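Long-range contact in angiopoietin-related protein 6 (Homo sapiens, PDB 6Y43), which is an angiopoietin-like protein, probably a secreted growth factor, whose calcium-bound fibrinogen-like globe probably recognises partner proteins: residues W48-R53 / G77-G82. Numbering follows the deposited sequence.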
loop_
_atom_site.group_PDB
_atom_site.type_symbol
_atom_site.label_atom_id
_atom_site.label_comp_id
_atom_site.label_asym_id
_atom_site.label_seq_id
_atom_site.Cartn_x
_atom_site.Cartn_y
_atom_site.Cartn_z
ATOM N N TRP A 48 -8.199 -9.670 -2.852
ATOM C CA TRP A 48 -7.373 -8.478 -2.712
ATOM C C TRP A 48 -5.918 -8.884 -2.513
ATOM O O TRP A 48 -5.604 -9.639 -1.585
ATOM C CB TRP A 48 -7.831 -7.630 -1.527
ATOM C CG TRP A 48 -9.190 -7.063 -1.672
ATOM C CD1 TRP A 48 -10.339 -7.525 -1.107
ATOM C CD2 TRP A 48 -9.549 -5.888 -2.415
ATOM N NE1 TRP A 48 -11.400 -6.719 -1.455
ATOM C CE2 TRP A 48 -10.943 -5.701 -2.251
ATOM C CE3 TRP A 48 -8.828 -4.977 -3.188
ATOM C CZ2 TRP A 48 -11.629 -4.655 -2.855
ATOM C CZ3 TRP A 48 -9.519 -3.930 -3.787
ATOM C CH2 TRP A 48 -10.903 -3.785 -3.610
ATOM N N THR A 49 -5.040 -8.374 -3.378
ATOM C CA THR A 49 -3.599 -8.551 -3.231
ATOM C C THR A 49 -3.053 -7.456 -2.325
ATOM O O THR A 49 -3.153 -6.272 -2.659
ATOM C CB THR A 49 -2.907 -8.492 -4.592
ATOM O OG1 THR A 49 -3.469 -9.490 -5.445
ATOM C CG2 THR A 49 -1.391 -8.667 -4.460
ATOM N N VAL A 50 -2.480 -7.843 -1.185
ATOM C CA VAL A 50 -1.851 -6.851 -0.323
ATOM C C VAL A 50 -0.544 -6.400 -0.964
ATOM O O VAL A 50 0.320 -7.225 -1.279
ATOM C CB VAL A 50 -1.615 -7.432 1.079
ATOM C CG1 VAL A 50 -0.805 -6.461 1.936
ATOM C CG2 VAL A 50 -2.945 -7.761 1.737
ATOM N N ILE A 51 -0.375 -5.079 -1.106
ATOM C CA ILE A 51 0.882 -4.509 -1.597
ATOM C C ILE A 51 1.657 -3.752 -0.533
ATOM O O ILE A 51 2.834 -3.428 -0.766
ATOM C CB ILE A 51 0.673 -3.604 -2.827
ATOM C CG1 ILE A 51 -0.103 -2.329 -2.476
ATOM C CG2 ILE A 51 -0.065 -4.365 -3.908
ATOM C CD1 ILE A 51 -0.057 -1.286 -3.557
ATOM N N GLN A 52 1.070 -3.526 0.637
ATOM C CA GLN A 52 1.705 -2.811 1.727
ATOM C C GLN A 52 0.951 -3.176 2.984
ATOM O O GLN A 52 -0.280 -3.273 2.944
ATOM C CB GLN A 52 1.639 -1.295 1.515
ATOM C CG GLN A 52 2.439 -0.530 2.527
ATOM C CD GLN A 52 1.607 0.063 3.645
ATOM O OE1 GLN A 52 0.430 -0.263 3.810
ATOM N NE2 GLN A 52 2.230 0.948 4.430
ATOM N N ARG A 53 1.673 -3.404 4.081
ATOM C CA ARG A 53 0.997 -3.650 5.351
ATOM C C ARG A 53 1.881 -3.225 6.505
ATOM O O ARG A 53 3.081 -3.538 6.528
ATOM C CB ARG A 53 0.619 -5.124 5.530
ATOM C CG ARG A 53 -0.157 -5.371 6.802
ATOM C CD ARG A 53 -0.852 -6.743 6.753
ATOM N NE ARG A 53 0.106 -7.778 6.416
ATOM C CZ ARG A 53 -0.195 -8.957 5.884
ATOM N NH1 ARG A 53 -1.444 -9.283 5.617
ATOM N NH2 ARG A 53 0.775 -9.799 5.611
ATOM N N GLY A 77 3.738 -10.865 7.192
ATOM C CA GLY A 77 3.807 -9.812 8.193
ATOM C C GLY A 77 3.792 -8.442 7.549
ATOM O O GLY A 77 3.007 -8.191 6.626
ATOM N N GLU A 78 4.639 -7.552 8.038
ATOM C CA GLU A 78 4.766 -6.228 7.440
ATOM C C GLU A 78 5.569 -6.338 6.158
ATOM O O GLU A 78 6.584 -7.049 6.103
ATOM C CB GLU A 78 5.449 -5.271 8.402
ATOM C CG GLU A 78 4.629 -4.923 9.611
ATOM C CD GLU A 78 5.214 -3.714 10.337
ATOM O OE1 GLU A 78 6.446 -3.514 10.250
ATOM O OE2 GLU A 78 4.446 -2.971 10.973
ATOM N N TYR A 79 5.113 -5.651 5.117
ATOM C CA TYR A 79 5.900 -5.659 3.899
ATOM C C TYR A 79 5.461 -4.570 2.940
ATOM O O TYR A 79 4.425 -3.927 3.117
ATOM C CB TYR A 79 5.863 -7.018 3.194
ATOM C CG TYR A 79 4.596 -7.440 2.463
ATOM C CD1 TYR A 79 3.548 -8.039 3.145
ATOM C CD2 TYR A 79 4.484 -7.323 1.080
ATOM C CE1 TYR A 79 2.426 -8.493 2.475
ATOM C CE2 TYR A 79 3.363 -7.751 0.418
ATOM C CZ TYR A 79 2.344 -8.357 1.128
ATOM O OH TYR A 79 1.247 -8.817 0.473
ATOM N N TRP A 80 6.305 -4.388 1.922
ATOM C CA TRP A 80 6.095 -3.508 0.778
ATOM C C TRP A 80 6.398 -4.343 -0.458
ATOM O O TRP A 80 7.535 -4.788 -0.632
ATOM C CB TRP A 80 7.035 -2.299 0.848
ATOM C CG TRP A 80 7.037 -1.418 -0.356
ATOM C CD1 TRP A 80 8.017 -1.318 -1.308
ATOM C CD2 TRP A 80 6.034 -0.445 -0.709
ATOM N NE1 TRP A 80 7.660 -0.371 -2.257
ATOM C CE2 TRP A 80 6.446 0.167 -1.906
ATOM C CE3 TRP A 80 4.806 -0.076 -0.145
ATOM C CZ2 TRP A 80 5.693 1.172 -2.537
ATOM C CZ3 TRP A 80 4.050 0.897 -0.785
ATOM C CH2 TRP A 80 4.506 1.512 -1.970
ATOM N N LEU A 81 5.395 -4.558 -1.313
ATOM C CA LEU A 81 5.581 -5.498 -2.418
ATOM C C LEU A 81 6.647 -5.016 -3.390
ATOM O O LEU A 81 7.362 -5.839 -3.982
ATOM C CB LEU A 81 4.263 -5.731 -3.157
ATOM C CG LEU A 81 4.285 -6.780 -4.267
ATOM C CD1 LEU A 81 4.707 -8.145 -3.669
ATOM C CD2 LEU A 81 2.932 -6.868 -4.950
ATOM N N GLY A 82 6.752 -3.700 -3.582
ATOM C CA GLY A 82 7.742 -3.103 -4.463
ATOM C C GLY A 82 7.121 -2.307 -5.591
ATOM O O GLY A 82 6.137 -2.730 -6.205
HETATM O O HOH W 1 4.273 -2.057 -2.812
#
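Arg53 sends CG anti to its backbone N (chi1 -176°) and bends at chi3 (52°), which turns the guanidinium side-on to Gly77. Its NE and NH2 both donate to Gly77 O, each at 2.9 Å, and the acceptor lies in the guanidinium plane; only the NH2 bond uses a lone pair, NE sitting above the carbonyl plane. An alanine in place of Arg53 would probably leave Gly77 O without both donors and Trp38 without its cation-pi partner, and let residues 77-78 shift.

Tyr79 holds CG between its backbone N and carbonyl carbon (chi1 73°), turning the ring toward Val50. There OH gives a weak hydrogen bond to Val50 O, CZ lies 3.8 Å from Val50 CG1, and the ring edge faces Arg53 NH2. On the other face of the sheet Gln52 CG meets the Trp80 ring edge at CE3, 3.6 Å away.

The backbones pair antiparallel: Arg53 N reaches Tyr79 O at 3.0 Å and Tyr79 N returns to Arg53 O. Farther along, Leu81 N binds Ile51 O at 2.9 Å, and a water links that oxygen to the backbone N of Gly82, the residue at the N-cap position of helix 83-90.

Ile51 and Gln52 form a classic beta bulge opposite Met215 of strand 212-219. Within the fibrinogen-like domain the short strand 79-80 pairs with both 48-54 and 72-73, and Tyr79 OH also hydrogen-bonds Trp38 N in strand 33-40.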